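PDB 3SFW: dihydropyrimidinase from Brevibacillus agri, which probably catalyses the reversible hydrolytic ring opening of dihydropyrimidines as a zinc-dependent enzyme of the amidohydrolase family. Local coordinates for residues A[116-122]-A[447-453]; A[51-55]-A[364-369]. All coordinates share one frame; numbering follows the deposited sequence.

Interaction 1: A[116-122]-A[447-453]; sequences AVIDYGF and AGAGRYV
Y120 and Y452 meet in a single parallel beta bridge, where strand 119-124 of the amidohydrolase barrel is flanked by the C-terminal loop that follows strand 442-443. Y120 N donates to R451 O (3.0 Å), and Y120 O accepts from V453 N (2.7 Å). From CB, a chi1 of 54° sets CG of Y120 between its backbone N and carbonyl carbon and lays the ring against the R451-Y452 peptide. CD1 lies near R451 O, and CE1 is 3.5 Å from R451 C. On the other branch CD2 lies in the plane of the Y452 ring, at its edge, and CE2 touches Y452 CB at 3.7 Å. Y452 CA sits over the ring face in a CH-pi contact, 3.8 Å from the centroid. At the tip, Y120 OH is 2.6 Å from the O of a water that donates to G450 O. With only the CB of an alanine at Y120, the face under Y452 CA is likely to be left as a gap and the water to lose its phenolic partner. F122 CD2 meets Y452 CE1 obliquely, completing an aromatic cluster that H109 joins edge-to-face. D119 OD1 accepts R451 N at 167° from above the carboxylate plane; K382 and R433 also bind this carboxylate, while the R451 guanidinium pairs with E26. G450 CA makes a CA-H...O contact with I118 O, and a side chain on this glycine would point straight into that oxygen. Y452 OH bonds to E144 O and to a water that also donates to V453 O and accepts from F122 N, 3.0 Å away.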
# COMPACT_ATOMS: atom_id res chain seq x y z
N ALA A 116 -32.28 -30.34 15.98
CA ALA A 116 -31.81 -29.91 14.63
C ALA A 116 -32.37 -30.78 13.49
O ALA A 116 -32.52 -32.03 13.67
CB ALA A 116 -30.22 -29.96 14.60
N VAL A 117 -32.79 -30.14 12.39
CA VAL A 117 -33.40 -30.86 11.26
C VAL A 117 -32.38 -31.04 10.15
O VAL A 117 -32.61 -31.82 9.23
CB VAL A 117 -34.65 -30.16 10.72
CG1 VAL A 117 -35.65 -29.88 11.89
CG2 VAL A 117 -34.31 -28.85 10.00
N ILE A 118 -31.24 -30.36 10.28
CA ILE A 118 -30.11 -30.58 9.37
C ILE A 118 -28.84 -30.58 10.18
O ILE A 118 -28.85 -30.43 11.42
CB ILE A 118 -30.03 -29.49 8.26
CG1 ILE A 118 -30.29 -28.11 8.83
CG2 ILE A 118 -31.10 -29.70 7.21
CD1 ILE A 118 -29.18 -27.26 8.97
N ASP A 119 -27.71 -30.87 9.52
CA ASP A 119 -26.49 -31.20 10.23
C ASP A 119 -25.80 -29.96 10.80
O ASP A 119 -26.01 -28.85 10.30
CB ASP A 119 -25.53 -31.96 9.33
CG ASP A 119 -26.00 -33.37 9.06
OD1 ASP A 119 -27.12 -33.71 9.56
OD2 ASP A 119 -25.31 -34.14 8.37
N TYR A 120 -25.00 -30.15 11.85
CA TYR A 120 -24.43 -28.99 12.57
C TYR A 120 -23.06 -29.34 13.11
O TYR A 120 -22.84 -30.46 13.64
CB TYR A 120 -25.35 -28.52 13.72
CG TYR A 120 -25.72 -29.63 14.70
CD1 TYR A 120 -26.77 -30.53 14.42
CD2 TYR A 120 -25.02 -29.76 15.93
CE1 TYR A 120 -27.05 -31.63 15.28
CE2 TYR A 120 -25.29 -30.83 16.79
CZ TYR A 120 -26.33 -31.72 16.49
OH TYR A 120 -26.58 -32.77 17.37
N GLY A 121 -22.18 -28.34 13.15
CA GLY A 121 -20.98 -28.46 13.92
C GLY A 121 -20.96 -27.34 14.91
O GLY A 121 -21.89 -26.48 14.93
N PHE A 122 -19.93 -27.34 15.76
CA PHE A 122 -19.71 -26.22 16.67
C PHE A 122 -18.33 -25.61 16.47
O PHE A 122 -17.33 -26.34 16.35
CB PHE A 122 -19.82 -26.68 18.15
CG PHE A 122 -21.17 -27.23 18.53
CD1 PHE A 122 -22.37 -26.60 18.09
CD2 PHE A 122 -21.26 -28.37 19.32
CE1 PHE A 122 -23.58 -27.14 18.35
CE2 PHE A 122 -22.52 -28.94 19.60
CZ PHE A 122 -23.66 -28.31 19.16
N ALA A 447 -37.72 -32.77 13.57
CA ALA A 447 -36.81 -32.46 14.70
C ALA A 447 -35.93 -33.67 15.00
O ALA A 447 -36.44 -34.78 15.21
CB ALA A 447 -37.64 -32.06 15.96
N GLY A 448 -34.61 -33.43 15.10
CA GLY A 448 -33.68 -34.50 15.45
C GLY A 448 -33.14 -35.31 14.28
O GLY A 448 -32.27 -36.17 14.46
N ALA A 449 -33.59 -35.02 13.07
CA ALA A 449 -32.99 -35.67 11.89
C ALA A 449 -31.51 -35.31 11.72
O ALA A 449 -30.71 -36.09 11.14
CB ALA A 449 -33.77 -35.29 10.64
N GLY A 450 -31.19 -34.06 12.03
CA GLY A 450 -29.85 -33.52 11.87
C GLY A 450 -28.86 -34.20 12.78
O GLY A 450 -29.22 -34.70 13.85
N ARG A 451 -27.61 -34.31 12.30
CA ARG A 451 -26.51 -34.93 13.07
C ARG A 451 -25.34 -33.98 13.28
O ARG A 451 -25.07 -33.11 12.45
CB ARG A 451 -25.98 -36.20 12.38
CG ARG A 451 -27.08 -37.24 12.17
CD ARG A 451 -26.55 -38.64 12.27
NE ARG A 451 -25.78 -38.99 11.09
CZ ARG A 451 -26.10 -39.97 10.25
NH1 ARG A 451 -25.34 -40.20 9.18
NH2 ARG A 451 -27.18 -40.72 10.47
N TYR A 452 -24.65 -34.19 14.39
CA TYR A 452 -23.46 -33.40 14.72
C TYR A 452 -22.35 -33.83 13.78
O TYR A 452 -22.18 -35.03 13.53
CB TYR A 452 -23.02 -33.68 16.19
CG TYR A 452 -21.70 -33.01 16.52
CD1 TYR A 452 -21.63 -31.61 16.65
CD2 TYR A 452 -20.52 -33.76 16.76
CE1 TYR A 452 -20.43 -30.97 16.93
CE2 TYR A 452 -19.30 -33.11 16.98
CZ TYR A 452 -19.27 -31.73 17.09
OH TYR A 452 -18.11 -31.07 17.37
N VAL A 453 -21.58 -32.86 13.30
CA VAL A 453 -20.44 -33.15 12.40
C VAL A 453 -19.12 -32.94 13.13
O VAL A 453 -18.88 -31.85 13.67
CB VAL A 453 -20.47 -32.21 11.17
CG1 VAL A 453 -19.28 -32.53 10.22
CG2 VAL A 453 -21.81 -32.43 10.44
O HOH W 1 -30.81 -33.26 15.97
O HOH W 2 -28.17 -34.69 16.66
O HOH W 3 -18.07 -29.47 14.88

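Interaction 2: A[51-55]-A[364-369]; sequences LPGGI and FVDITS
S369 OG donates to G53 O (2.8 Å), approaching from above the carbonyl plane, and I55 N donates to T368 O (2.9 Å) almost straight, at 165° and in the carbonyl plane. The serine hydroxyl reaches the strand because its chi1 of -173° turns OG opposite the backbone N; there it also touches P52 CB. Apolar contacts continue up the helix: V365 CG1 packs against P52 CG at 3.6 Å, V365 CG2 meets L51 CD2, and L51 CD1 comes in the ring plane to the edge of F364 at CE2, 3.8 Å away. Farther out, a water donates to both P52 O and T368 OG1. T368 OG1 in turn donates to F364 O, a bond that would hold the threonine side chain in its rotamer; T368 N reaches the same oxygen from the opposite face. Around this shell, V11 covers L51 and V365, and helix 345-354 packs on F364. Strand 49-59, leading on to the zinc ligands H58 and H60, is thus fastened to helix 361-376 of the barrel. T368 O and I55 O, both acceptors, lie 3.1 Å apart; R345 NH1 bonds to the first and weakly to the second, so its positive charge probably eases their mutual repulsion.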
# COMPACT_ATOMS: atom_id res chain seq x y z
N LEU A 51 -27.69 -27.55 -6.49
CA LEU A 51 -26.57 -26.89 -5.77
C LEU A 51 -26.15 -27.73 -4.61
O LEU A 51 -27.00 -28.35 -3.97
CB LEU A 51 -27.04 -25.53 -5.24
CG LEU A 51 -27.65 -24.59 -6.30
CD1 LEU A 51 -28.15 -23.30 -5.65
CD2 LEU A 51 -26.59 -24.28 -7.36
N PRO A 52 -24.84 -27.74 -4.27
CA PRO A 52 -24.48 -28.29 -2.96
C PRO A 52 -25.18 -27.47 -1.87
O PRO A 52 -25.24 -26.23 -1.98
CB PRO A 52 -22.94 -28.08 -2.88
CG PRO A 52 -22.50 -27.92 -4.35
CD PRO A 52 -23.68 -27.15 -4.97
N GLY A 53 -25.69 -28.13 -0.85
CA GLY A 53 -26.44 -27.39 0.18
C GLY A 53 -25.53 -26.33 0.74
O GLY A 53 -24.36 -26.59 0.99
N GLY A 54 -26.08 -25.13 0.99
CA GLY A 54 -25.28 -24.10 1.66
C GLY A 54 -24.77 -24.57 3.01
O GLY A 54 -25.41 -25.35 3.66
N ILE A 55 -23.58 -24.11 3.41
CA ILE A 55 -23.07 -24.41 4.77
C ILE A 55 -22.83 -23.06 5.38
O ILE A 55 -22.11 -22.24 4.82
CB ILE A 55 -21.73 -25.18 4.71
CG1 ILE A 55 -21.93 -26.51 3.95
CG2 ILE A 55 -21.18 -25.41 6.16
CD1 ILE A 55 -20.59 -27.24 3.70
N PHE A 364 -20.42 -18.42 -6.41
CA PHE A 364 -21.56 -18.44 -5.46
C PHE A 364 -21.55 -19.77 -4.70
O PHE A 364 -21.64 -19.79 -3.49
CB PHE A 364 -22.88 -18.22 -6.23
CG PHE A 364 -24.12 -18.64 -5.48
CD1 PHE A 364 -24.67 -17.81 -4.53
CD2 PHE A 364 -24.72 -19.87 -5.74
CE1 PHE A 364 -25.84 -18.17 -3.82
CE2 PHE A 364 -25.93 -20.22 -5.10
CZ PHE A 364 -26.46 -19.38 -4.09
N VAL A 365 -21.36 -20.89 -5.40
CA VAL A 365 -21.28 -22.16 -4.68
C VAL A 365 -20.06 -22.22 -3.77
O VAL A 365 -20.12 -22.76 -2.64
CB VAL A 365 -21.29 -23.37 -5.66
CG1 VAL A 365 -21.01 -24.69 -4.84
CG2 VAL A 365 -22.67 -23.42 -6.40
N ASP A 366 -18.92 -21.74 -4.27
CA ASP A 366 -17.68 -21.82 -3.50
C ASP A 366 -17.82 -21.06 -2.19
O ASP A 366 -17.50 -21.57 -1.12
CB ASP A 366 -16.50 -21.27 -4.33
CG ASP A 366 -15.16 -21.86 -3.93
OD1 ASP A 366 -15.09 -22.96 -3.33
OD2 ASP A 366 -14.14 -21.20 -4.21
N ILE A 367 -18.41 -19.87 -2.27
CA ILE A 367 -18.47 -18.97 -1.11
C ILE A 367 -19.53 -19.37 -0.14
O ILE A 367 -19.42 -19.07 1.05
CB ILE A 367 -18.77 -17.59 -1.68
CG1 ILE A 367 -17.52 -17.06 -2.40
CG2 ILE A 367 -19.43 -16.71 -0.70
CD1 ILE A 367 -16.28 -17.82 -2.16
N THR A 368 -20.59 -20.03 -0.61
CA THR A 368 -21.70 -20.40 0.28
C THR A 368 -21.61 -21.83 0.81
O THR A 368 -22.30 -22.17 1.75
CB THR A 368 -23.06 -20.24 -0.38
OG1 THR A 368 -23.14 -21.14 -1.49
CG2 THR A 368 -23.29 -18.73 -0.85
N SER A 369 -20.73 -22.64 0.23
CA SER A 369 -20.75 -24.06 0.52
C SER A 369 -19.33 -24.69 0.50
O SER A 369 -18.79 -25.09 1.56
CB SER A 369 -21.65 -24.77 -0.49
OG SER A 369 -21.79 -26.10 -0.13
O HOH W 4 -23.97 -23.79 -2.79

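In the fold
From the N terminus the chain first passes 51-55 on strand 49-59, then 116-122 on strand 119-124. Strand 86-93 lies between them in the same sheet, parallel to both. The chain next runs through many of the barrel's helices and strands before 364-369 returns to 51-55, closing interaction 2 across 308 intervening residues. Interaction 1 closes later, when 447-453 reaches 116-122 after 324 residues. The two closures cross, since their segments alternate along the chain. Their centres are 18 Å apart and they do not touch. Interaction 2 ties the sheet to helix 361-376, while interaction 1 ties it to the C-terminal loop.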